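Alpha-fucosidase (Bifidobacterium bifidum, PDB 2EAB) probably hydrolyses alpha-1,2-linked L-fucose from glycans, the chain being the glycoside hydrolase family 95 catalytic region of a larger calcium-binding bifidobacterial protein. Local coordinates at residues A[54-59]-A[182-187]; A[376-381]-A[767-772]; A[381-386]-A[435-440]; A[393-398]-A[427-432]. One frame throughout, in Å; residues are numbered along the deposited sequence.

Contact 1 (A[54-59]-A[182-187])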
# COMPACT_ATOMS: atom_id res chain seq x y z
N PHE A 54 5.05 -14.35 6.57
CA PHE A 54 4.54 -13.91 7.86
C PHE A 54 5.47 -12.82 8.38
O PHE A 54 6.63 -12.73 7.96
CB PHE A 54 4.43 -15.08 8.84
CG PHE A 54 5.75 -15.64 9.26
CD1 PHE A 54 6.34 -15.23 10.45
CD2 PHE A 54 6.42 -16.58 8.47
CE1 PHE A 54 7.57 -15.73 10.85
CE2 PHE A 54 7.66 -17.08 8.86
CZ PHE A 54 8.23 -16.65 10.05
N GLY A 55 4.97 -11.99 9.28
CA GLY A 55 5.79 -10.92 9.83
C GLY A 55 5.12 -10.22 10.98
O GLY A 55 3.94 -10.47 11.28
N ASN A 56 5.88 -9.35 11.64
CA ASN A 56 5.36 -8.52 12.72
C ASN A 56 5.42 -7.03 12.40
O ASN A 56 5.40 -6.19 13.30
CB ASN A 56 6.07 -8.83 14.05
CG ASN A 56 7.52 -8.37 14.06
OD1 ASN A 56 8.03 -7.83 13.08
ND2 ASN A 56 8.20 -8.58 15.19
N GLY A 57 5.50 -6.71 11.11
CA GLY A 57 5.66 -5.34 10.64
C GLY A 57 7.11 -4.89 10.55
O GLY A 57 7.40 -3.84 9.96
N LYS A 58 8.01 -5.68 11.13
CA LYS A 58 9.42 -5.31 11.23
C LYS A 58 10.33 -6.42 10.71
O LYS A 58 11.09 -6.21 9.77
CB LYS A 58 9.78 -4.90 12.65
CG LYS A 58 9.00 -3.67 13.12
CD LYS A 58 9.38 -3.25 14.51
CE LYS A 58 8.61 -4.03 15.55
NZ LYS A 58 9.08 -3.65 16.90
N ILE A 59 10.25 -7.61 11.32
CA ILE A 59 10.89 -8.79 10.76
C ILE A 59 9.86 -9.65 10.05
O ILE A 59 8.68 -9.67 10.40
CB ILE A 59 11.67 -9.62 11.82
CG1 ILE A 59 10.78 -10.01 13.01
CG2 ILE A 59 12.93 -8.87 12.26
CD1 ILE A 59 11.47 -10.91 14.03
N TYR A 182 5.74 -21.43 12.59
CA TYR A 182 6.46 -20.17 12.53
C TYR A 182 5.52 -18.99 12.69
O TYR A 182 4.46 -18.94 12.07
CB TYR A 182 7.17 -20.01 11.19
CG TYR A 182 8.03 -21.15 10.75
CD1 TYR A 182 9.36 -21.25 11.18
CD2 TYR A 182 7.55 -22.11 9.87
CE1 TYR A 182 10.17 -22.29 10.76
CE2 TYR A 182 8.36 -23.16 9.44
CZ TYR A 182 9.67 -23.23 9.89
OH TYR A 182 10.49 -24.25 9.47
N PHE A 183 5.91 -18.02 13.52
CA PHE A 183 5.20 -16.75 13.59
C PHE A 183 6.14 -15.64 14.03
O PHE A 183 7.23 -15.90 14.53
CB PHE A 183 3.94 -16.83 14.48
CG PHE A 183 4.21 -17.19 15.92
CD1 PHE A 183 4.50 -16.21 16.86
CD2 PHE A 183 4.13 -18.51 16.35
CE1 PHE A 183 4.72 -16.53 18.19
CE2 PHE A 183 4.36 -18.85 17.68
CZ PHE A 183 4.65 -17.86 18.60
N ALA A 184 5.72 -14.40 13.80
CA ALA A 184 6.48 -13.24 14.25
C ALA A 184 5.56 -12.37 15.08
O ALA A 184 4.58 -11.81 14.57
CB ALA A 184 7.05 -12.47 13.08
N SER A 185 5.87 -12.29 16.37
CA SER A 185 5.06 -11.57 17.32
C SER A 185 5.37 -10.08 17.30
O SER A 185 6.53 -9.68 17.38
CB SER A 185 5.30 -12.11 18.72
OG SER A 185 4.72 -11.26 19.69
N ASN A 186 4.32 -9.26 17.21
CA ASN A 186 4.48 -7.83 17.40
C ASN A 186 4.66 -7.47 18.89
O ASN A 186 5.62 -6.78 19.23
CB ASN A 186 3.36 -7.04 16.72
CG ASN A 186 3.64 -5.55 16.70
OD1 ASN A 186 3.21 -4.82 17.59
ND2 ASN A 186 4.38 -5.09 15.69
N PRO A 187 3.77 -7.96 19.79
CA PRO A 187 3.94 -7.63 21.22
C PRO A 187 5.32 -7.97 21.80
O PRO A 187 5.84 -7.20 22.60
CB PRO A 187 2.86 -8.47 21.91
CG PRO A 187 1.83 -8.66 20.89
CD PRO A 187 2.57 -8.78 19.58
O HOH W 1 2.33 -10.38 13.90
O HOH W 2 7.28 -4.81 18.65
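F54 lays its phenyl ring against the strand at Y182–A184, its CZ 3.7 Å from CB of Y182. The backbone C of Y182 lies over one face, toward the rim, while the backbone N of A184 meets the ring edge; a large flat side chain suits this bed of backbone and CB atoms. The tyrosine ring itself leads away, and its hydroxyl is bound by E70. At G55 a beta carbon would crowd I59 O, so the bare backbone fits, and a water donates to G55 O and, at 2.7 Å, to A184 O. This is where two antiparallel sheets of the beta-sandwich N-terminal domain meet: 54–59 turns the hairpin at the edge of one sheet, and 182–187 leaves an inner strand of the other. N56, its CG between the backbone N and the carbonyl carbon (chi1 69°), serves both turn and interface. K58 N closes an Asx turn on its OD1 (2.9 Å), and I59 N, reaching that oxygen from the opposite face of its plane (2.8 Å), widens it to an Asx motif. Its ND2 donates nearly straight (168°) to S185 O, 3.0 Å away, approaching from above that carbonyl's plane. In return N56 O accepts from ND2 of N186 at 2.8 Å, an amide that N390 also holds. G57, with the positive phi (88°) that suits glycine, belongs to the calcium site. K58 sends NZ to a water, 2.8 Å away, that donates to N186 O. I59 O accepts from N56 N, closing the turn.

Contact 2 (A[376-381]-A[767-772])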
# COMPACT_ATOMS: atom_id res chain seq x y z
N TYR A 376 -8.91 -11.63 -1.11
CA TYR A 376 -9.38 -10.48 -0.35
C TYR A 376 -8.76 -10.45 1.05
O TYR A 376 -8.18 -9.44 1.48
CB TYR A 376 -10.91 -10.48 -0.25
CG TYR A 376 -11.38 -9.41 0.71
CD1 TYR A 376 -11.47 -8.08 0.29
CD2 TYR A 376 -11.66 -9.70 2.04
CE1 TYR A 376 -11.87 -7.09 1.17
CE2 TYR A 376 -12.04 -8.71 2.93
CZ TYR A 376 -12.14 -7.41 2.49
OH TYR A 376 -12.52 -6.43 3.38
N LYS A 377 -8.90 -11.56 1.76
CA LYS A 377 -8.44 -11.68 3.14
C LYS A 377 -6.92 -11.56 3.24
O LYS A 377 -6.40 -11.04 4.22
CB LYS A 377 -8.91 -13.00 3.73
CG LYS A 377 -10.40 -13.05 4.01
CD LYS A 377 -10.86 -14.47 4.27
CE LYS A 377 -12.33 -14.47 4.67
NZ LYS A 377 -12.81 -15.83 5.00
N TYR A 378 -6.23 -12.06 2.22
CA TYR A 378 -4.77 -12.03 2.18
C TYR A 378 -4.25 -10.60 2.17
O TYR A 378 -3.21 -10.33 2.78
CB TYR A 378 -4.28 -12.75 0.93
CG TYR A 378 -2.87 -13.33 0.94
CD1 TYR A 378 -2.31 -13.89 2.09
CD2 TYR A 378 -2.15 -13.40 -0.24
CE1 TYR A 378 -1.03 -14.48 2.05
CE2 TYR A 378 -0.89 -13.97 -0.29
CZ TYR A 378 -0.34 -14.51 0.85
OH TYR A 378 0.90 -15.10 0.77
N GLY A 379 -4.94 -9.70 1.49
CA GLY A 379 -4.54 -8.30 1.47
C GLY A 379 -4.58 -7.69 2.85
O GLY A 379 -3.74 -6.85 3.20
N ARG A 380 -5.56 -8.10 3.65
CA ARG A 380 -5.63 -7.66 5.04
C ARG A 380 -4.49 -8.29 5.84
O ARG A 380 -3.76 -7.59 6.54
CB ARG A 380 -6.99 -7.98 5.65
CG ARG A 380 -8.14 -7.24 4.97
CD ARG A 380 -9.46 -7.38 5.71
NE ARG A 380 -9.48 -6.64 6.97
CZ ARG A 380 -9.32 -7.19 8.17
NH1 ARG A 380 -9.13 -8.50 8.30
NH2 ARG A 380 -9.36 -6.43 9.25
N TYR A 381 -4.33 -9.60 5.71
CA TYR A 381 -3.25 -10.33 6.36
C TYR A 381 -1.88 -9.69 6.09
O TYR A 381 -1.08 -9.50 7.00
CB TYR A 381 -3.26 -11.80 5.89
CG TYR A 381 -2.05 -12.56 6.38
CD1 TYR A 381 -2.04 -13.15 7.63
CD2 TYR A 381 -0.91 -12.67 5.59
CE1 TYR A 381 -0.92 -13.84 8.09
CE2 TYR A 381 0.21 -13.34 6.03
CZ TYR A 381 0.20 -13.93 7.28
OH TYR A 381 1.31 -14.59 7.73
N ASP A 767 1.58 -4.40 -4.31
CA ASP A 767 0.57 -3.38 -4.56
C ASP A 767 -0.79 -3.97 -4.94
O ASP A 767 -1.80 -3.65 -4.31
CB ASP A 767 1.04 -2.33 -5.59
CG ASP A 767 1.76 -2.92 -6.80
OD1 ASP A 767 1.34 -3.96 -7.36
OD2 ASP A 767 2.76 -2.31 -7.23
N GLY A 768 -0.80 -4.86 -5.94
CA GLY A 768 -2.04 -5.47 -6.42
C GLY A 768 -2.76 -6.33 -5.40
O GLY A 768 -3.98 -6.48 -5.49
N ASN A 769 -2.03 -6.89 -4.44
CA ASN A 769 -2.68 -7.60 -3.33
C ASN A 769 -3.54 -6.63 -2.51
O ASN A 769 -4.71 -6.91 -2.21
CB ASN A 769 -1.65 -8.26 -2.40
CG ASN A 769 -1.10 -9.55 -2.97
OD1 ASN A 769 0.09 -9.64 -3.29
ND2 ASN A 769 -1.94 -10.58 -3.08
N PHE A 770 -2.95 -5.49 -2.18
CA PHE A 770 -3.67 -4.46 -1.44
C PHE A 770 -4.77 -3.82 -2.29
O PHE A 770 -5.85 -3.50 -1.78
CB PHE A 770 -2.69 -3.41 -0.91
CG PHE A 770 -1.66 -3.96 0.04
CD1 PHE A 770 -2.04 -4.70 1.15
CD2 PHE A 770 -0.30 -3.71 -0.16
CE1 PHE A 770 -1.09 -5.19 2.04
CE2 PHE A 770 0.65 -4.18 0.73
CZ PHE A 770 0.26 -4.93 1.83
N GLY A 771 -4.51 -3.66 -3.58
CA GLY A 771 -5.49 -3.11 -4.52
C GLY A 771 -6.72 -3.99 -4.64
O GLY A 771 -7.84 -3.49 -4.76
N ASN A 772 -6.52 -5.30 -4.61
CA ASN A 772 -7.63 -6.25 -4.65
C ASN A 772 -8.56 -6.06 -3.45
O ASN A 772 -9.78 -5.91 -3.60
CB ASN A 772 -7.11 -7.69 -4.73
CG ASN A 772 -8.22 -8.71 -4.73
OD1 ASN A 772 -8.81 -8.98 -3.68
ND2 ASN A 772 -8.51 -9.27 -5.90
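N769 faces the helix at 376–381, and its ND2 lies 4.0 Å from CD2 of Y378. Amide and phenol ring cross obliquely with their planes 88° apart. The contact is one of packing; the polar atoms of N769 have their partners elsewhere, OD1 accepting from D759 N and ND2 donating to L757 O. An asparagine can thus tie a buried helix face to a neighbouring loop while its flat amide fills the space beside the tyrosine. Its backbone matters as much. N769 O comes 3.9 Å from CA of G379, where a beta carbon would clash with that oxygen, so the glycine lets the two backbones draw together. F770 follows, with CA 4.9 Å from CA of G379. Its CB points away from the other helix, yet the ring comes back: CG lies anti to the carbonyl carbon (chi1 -61°), and CE1 reaches G379 O at 3.3 Å. The oxygen sits at the ring edge, in plane, facing the slightly positive C-H rim of the phenyl group. N772 places OD1 3.7 Å from CA of Y376, while its ND2 donates to Q748, again leaving plain packing at the interface. Beyond the segment, T773 OG1 bonds to Y376 O and D777 to the phenol of Y376. With the axes 7.9 Å apart and crossing at -117°, this is a glycine-mediated helix crossing in the helical core of the catalytic domain, consistent with the (alpha/alpha)6 barrel of family 95 enzymes.

Contact 3 (A[381-386]-A[435-440]). With CA (calcium ion), chain C.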
# COMPACT_ATOMS: atom_id res chain seq x y z
N TYR A 381 -4.33 -9.60 5.71
CA TYR A 381 -3.25 -10.33 6.36
C TYR A 381 -1.88 -9.69 6.09
O TYR A 381 -1.08 -9.50 7.00
CB TYR A 381 -3.26 -11.80 5.89
CG TYR A 381 -2.05 -12.56 6.38
CD1 TYR A 381 -2.04 -13.15 7.63
CD2 TYR A 381 -0.91 -12.67 5.59
CE1 TYR A 381 -0.92 -13.84 8.09
CE2 TYR A 381 0.21 -13.34 6.03
CZ TYR A 381 0.20 -13.93 7.28
OH TYR A 381 1.31 -14.59 7.73
N LEU A 382 -1.63 -9.37 4.82
CA LEU A 382 -0.33 -8.85 4.40
C LEU A 382 -0.06 -7.46 4.96
O LEU A 382 1.10 -7.09 5.15
CB LEU A 382 -0.19 -8.86 2.88
CG LEU A 382 -0.08 -10.25 2.24
CD1 LEU A 382 -0.22 -10.13 0.73
CD2 LEU A 382 1.23 -10.97 2.61
N THR A 383 -1.13 -6.70 5.22
CA THR A 383 -1.00 -5.42 5.90
C THR A 383 -0.51 -5.63 7.33
O THR A 383 0.44 -4.98 7.78
CB THR A 383 -2.32 -4.62 5.93
OG1 THR A 383 -2.85 -4.49 4.60
CG2 THR A 383 -2.11 -3.24 6.51
N ILE A 384 -1.15 -6.55 8.05
CA ILE A 384 -0.75 -6.88 9.41
C ILE A 384 0.72 -7.35 9.46
O ILE A 384 1.47 -6.96 10.35
CB ILE A 384 -1.68 -7.95 10.04
CG1 ILE A 384 -3.14 -7.48 10.01
CG2 ILE A 384 -1.23 -8.28 11.47
CD1 ILE A 384 -4.14 -8.58 10.32
N GLY A 385 1.12 -8.16 8.49
CA GLY A 385 2.48 -8.68 8.45
C GLY A 385 3.56 -7.66 8.11
O GLY A 385 4.71 -7.82 8.54
N SER A 386 3.21 -6.62 7.36
CA SER A 386 4.21 -5.68 6.83
C SER A 386 4.15 -4.24 7.36
O SER A 386 5.10 -3.48 7.18
CB SER A 386 4.15 -5.63 5.30
OG SER A 386 2.95 -5.03 4.84
N ALA A 435 -11.00 -1.48 5.18
CA ALA A 435 -10.93 -2.85 5.70
C ALA A 435 -10.57 -2.91 7.19
O ALA A 435 -10.14 -3.95 7.68
CB ALA A 435 -9.98 -3.71 4.86
N ASN A 436 -10.78 -1.80 7.90
CA ASN A 436 -10.72 -1.78 9.37
C ASN A 436 -9.34 -2.12 9.93
O ASN A 436 -9.19 -2.96 10.82
CB ASN A 436 -11.81 -2.69 9.97
CG ASN A 436 -12.30 -2.22 11.32
OD1 ASN A 436 -11.64 -1.46 12.03
ND2 ASN A 436 -13.50 -2.67 11.69
N MET A 437 -8.32 -1.44 9.39
CA MET A 437 -6.94 -1.59 9.87
C MET A 437 -6.30 -0.21 10.00
O MET A 437 -5.10 -0.05 9.76
CB MET A 437 -6.13 -2.45 8.89
CG MET A 437 -6.70 -3.83 8.66
SD MET A 437 -5.73 -4.83 7.52
CE MET A 437 -5.95 -3.91 5.99
N GLY A 438 -7.10 0.78 10.41
CA GLY A 438 -6.67 2.19 10.35
C GLY A 438 -5.38 2.49 11.10
O GLY A 438 -4.57 3.30 10.64
N GLU A 439 -5.17 1.84 12.24
CA GLU A 439 -3.96 2.08 13.02
C GLU A 439 -2.69 1.68 12.25
O GLU A 439 -1.60 2.19 12.54
CB GLU A 439 -4.02 1.36 14.37
CG GLU A 439 -3.99 -0.15 14.28
CD GLU A 439 -5.36 -0.79 14.32
OE1 GLU A 439 -6.33 -0.23 13.74
OE2 GLU A 439 -5.47 -1.87 14.94
N LEU A 440 -2.85 0.79 11.28
CA LEU A 440 -1.71 0.28 10.52
C LEU A 440 -1.22 1.27 9.46
O LEU A 440 -0.20 1.03 8.82
CB LEU A 440 -2.03 -1.09 9.93
CG LEU A 440 -2.53 -2.16 10.91
CD1 LEU A 440 -2.49 -3.53 10.26
CD2 LEU A 440 -1.74 -2.18 12.20
CA CA C . 7.41 -2.20 7.53
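The last turns of helix 365–386, in the helical-barrel catalytic domain, pack here on the loop 435–440, which coils into a short 3-10 turn before the next helix. The helix ends at the calcium site, where S386 O binds the ion at 2.7 Å; E77 and L393 supply further ligands. Four side chains carry the packing. M437 lays its thioether across T383: CE comes 3.4 Å from OG1, and SD stands 3.8 Å from CB. The methionine chain is extended as far as SD and then bends (chi3 -66°), which turns CE toward the threonine. Toward M437, OG1 of T383 has the CE methyl as its nearest neighbour; its hydrogen bond goes back up the helix to G379 O. A threonine can bury its hydroxyl in this way while offering CG2 as an apolar surface. That methyl meets CD1 of L440 at 3.8 Å. The same leucine branch also settles against I384, 3.9 Å from its CA and 4.0 Å from its CG1, so that CD1 bridges two consecutive helix residues. Branched and flexible apolar chains suit such an uneven surface. I384 is covered as well by H327, I330 and Y331 of helix 316–331, which makes the isoleucine part of a three-way core. A backbone bond from L440 N to M437 O closes the turn between these two residues, both of which start out toward the helix. At the helix end, OG of S386 donates to L382 O at 2.8 Å, turning the serine's polar side chain onto the preceding turn.

Contact 4 (A[393-398]-A[427-432]). With CA (calcium ion), chain C.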
# COMPACT_ATOMS: atom_id res chain seq x y z
N LEU A 393 9.05 1.72 9.07
CA LEU A 393 8.82 2.08 7.68
C LEU A 393 7.49 1.50 7.20
O LEU A 393 7.06 0.46 7.69
CB LEU A 393 9.97 1.59 6.79
CG LEU A 393 11.30 2.32 7.02
CD1 LEU A 393 12.46 1.59 6.36
CD2 LEU A 393 11.24 3.77 6.55
N PRO A 394 6.85 2.17 6.23
CA PRO A 394 5.62 1.60 5.68
C PRO A 394 5.97 0.39 4.83
O PRO A 394 7.17 0.11 4.59
CB PRO A 394 5.07 2.74 4.81
CG PRO A 394 6.24 3.57 4.47
CD PRO A 394 7.22 3.44 5.58
N SER A 395 4.95 -0.32 4.37
CA SER A 395 5.17 -1.39 3.41
C SER A 395 5.84 -0.83 2.15
O SER A 395 5.49 0.25 1.67
CB SER A 395 3.84 -2.05 3.05
OG SER A 395 2.89 -1.06 2.72
N ASN A 396 6.83 -1.56 1.63
CA ASN A 396 7.50 -1.19 0.38
C ASN A 396 6.87 -1.96 -0.80
O ASN A 396 5.78 -2.52 -0.67
CB ASN A 396 9.03 -1.34 0.49
CG ASN A 396 9.49 -2.76 0.77
OD1 ASN A 396 9.02 -3.71 0.15
ND2 ASN A 396 10.45 -2.91 1.68
N LEU A 397 7.53 -1.96 -1.96
CA LEU A 397 6.97 -2.64 -3.13
C LEU A 397 6.71 -4.13 -2.90
O LEU A 397 5.95 -4.74 -3.65
CB LEU A 397 7.89 -2.49 -4.35
CG LEU A 397 7.90 -1.17 -5.11
CD1 LEU A 397 8.93 -1.24 -6.22
CD2 LEU A 397 6.52 -0.86 -5.69
N GLN A 398 7.35 -4.69 -1.87
CA GLN A 398 7.22 -6.11 -1.54
C GLN A 398 6.74 -6.33 -0.10
O GLN A 398 6.86 -7.43 0.43
CB GLN A 398 8.53 -6.85 -1.83
CG GLN A 398 8.87 -6.82 -3.31
CD GLN A 398 10.15 -7.55 -3.69
OE1 GLN A 398 10.59 -8.47 -2.99
NE2 GLN A 398 10.72 -7.18 -4.82
N MET A 427 -1.36 2.59 -3.38
CA MET A 427 -2.16 1.36 -3.43
C MET A 427 -1.99 0.50 -2.18
O MET A 427 -2.96 -0.09 -1.69
CB MET A 427 -1.82 0.57 -4.69
CG MET A 427 -2.79 -0.58 -4.95
SD MET A 427 -2.56 -1.40 -6.52
CE MET A 427 -2.72 -0.01 -7.66
N ASN A 428 -0.76 0.44 -1.66
CA ASN A 428 -0.50 -0.29 -0.42
C ASN A 428 -1.39 0.19 0.72
O ASN A 428 -1.69 -0.58 1.64
CB ASN A 428 0.96 -0.12 0.02
CG ASN A 428 1.94 -0.92 -0.81
OD1 ASN A 428 1.61 -1.44 -1.88
ND2 ASN A 428 3.18 -0.98 -0.34
N TYR A 429 -1.78 1.46 0.67
CA TYR A 429 -2.61 2.07 1.70
C TYR A 429 -4.00 2.48 1.21
O TYR A 429 -4.60 3.42 1.74
CB TYR A 429 -1.85 3.21 2.42
CG TYR A 429 -0.70 2.65 3.21
CD1 TYR A 429 -0.88 2.21 4.52
CD2 TYR A 429 0.56 2.47 2.62
CE1 TYR A 429 0.16 1.64 5.24
CE2 TYR A 429 1.60 1.90 3.33
CZ TYR A 429 1.40 1.49 4.64
OH TYR A 429 2.45 0.92 5.32
N TRP A 430 -4.50 1.75 0.22
CA TRP A 430 -5.90 1.89 -0.18
C TRP A 430 -6.92 1.08 0.64
O TRP A 430 -8.01 1.58 0.85
CB TRP A 430 -6.11 1.59 -1.67
CG TRP A 430 -5.64 2.67 -2.60
CD1 TRP A 430 -5.29 3.95 -2.28
CD2 TRP A 430 -5.49 2.55 -4.01
NE1 TRP A 430 -4.90 4.63 -3.41
CE2 TRP A 430 -5.02 3.80 -4.49
CE3 TRP A 430 -5.70 1.51 -4.93
CZ2 TRP A 430 -4.75 4.03 -5.85
CZ3 TRP A 430 -5.44 1.74 -6.28
CH2 TRP A 430 -4.97 2.99 -6.72
N PRO A 431 -6.60 -0.17 1.05
CA PRO A 431 -7.61 -0.88 1.85
C PRO A 431 -7.50 -0.65 3.35
O PRO A 431 -8.30 -1.17 4.12
CB PRO A 431 -7.30 -2.35 1.56
CG PRO A 431 -5.81 -2.37 1.37
CD PRO A 431 -5.43 -1.03 0.76
N THR A 432 -6.50 0.12 3.77
CA THR A 432 -6.12 0.16 5.17
C THR A 432 -7.23 0.64 6.09
O THR A 432 -7.39 0.14 7.20
CB THR A 432 -4.87 1.03 5.34
OG1 THR A 432 -3.94 0.72 4.29
CG2 THR A 432 -4.21 0.78 6.70
CA CA C . 7.41 -2.20 7.53
O HOH W 3 0.36 -1.82 3.42
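S395 N donates to the phenolic oxygen of Y429 at 2.9 Å, with an N-H...O angle of 160°. The same OH packs against CB of P394, 3.2 Å away. OG of S395, set between its own backbone N and carbonyl carbon (chi1 49°), lies 3.3 Å from CE2 of the tyrosine ring. Next to it, ND2 of N428 donates to N396 O at 3.0 Å; the acceptor lies almost in the amide plane of N428, but the donor stands above the plane of the N396 carbonyl. Weak bonds also run from ND2 to S395 O and OG. A carboxamide and a phenol suit this place, offering a donor and an acceptor to the backbone O and N of a loop without regular secondary structure. A water reinforces the join, 2.7 Å from S395 OG and donating to N428 O. The loop 393–398 begins at the calcium site of the catalytic domain, where L393 O binds the ion at 2.7 Å. Further out, S387 hydrogen-bonds to the hydroxyl of Y429, tying it to the segment after the helix that supplies another calcium ligand. F419 and Y447 pack on P394, and F770 touches N428. Within the loop, N396 forms an Asx turn, its OD1 accepting Q398 N at 2.8 Å in the carbonyl plane, and S417 OG bonds to that oxygen too.

In the fold
Contact 1 closes first along the chain, inside the N-terminal beta domain; the other three belong to the helical catalytic domain. Contact 2 joins residues almost 400 apart, contact 3 falls within its span, and contact 4 within that of contact 3. Contacts 2 and 3 share Y381 and helix 365–386, and the centres of contacts 2, 3 and 4 lie 9 to 10 Å apart. Contact 1 sits about 13 Å from contact 3, centre to centre, and a probable hydrogen bond from G57 N to G385 O joins them. G57, S386 and L393, from contacts 1, 3 and 4, all belong to the calcium site, which thus lies where the two domains meet.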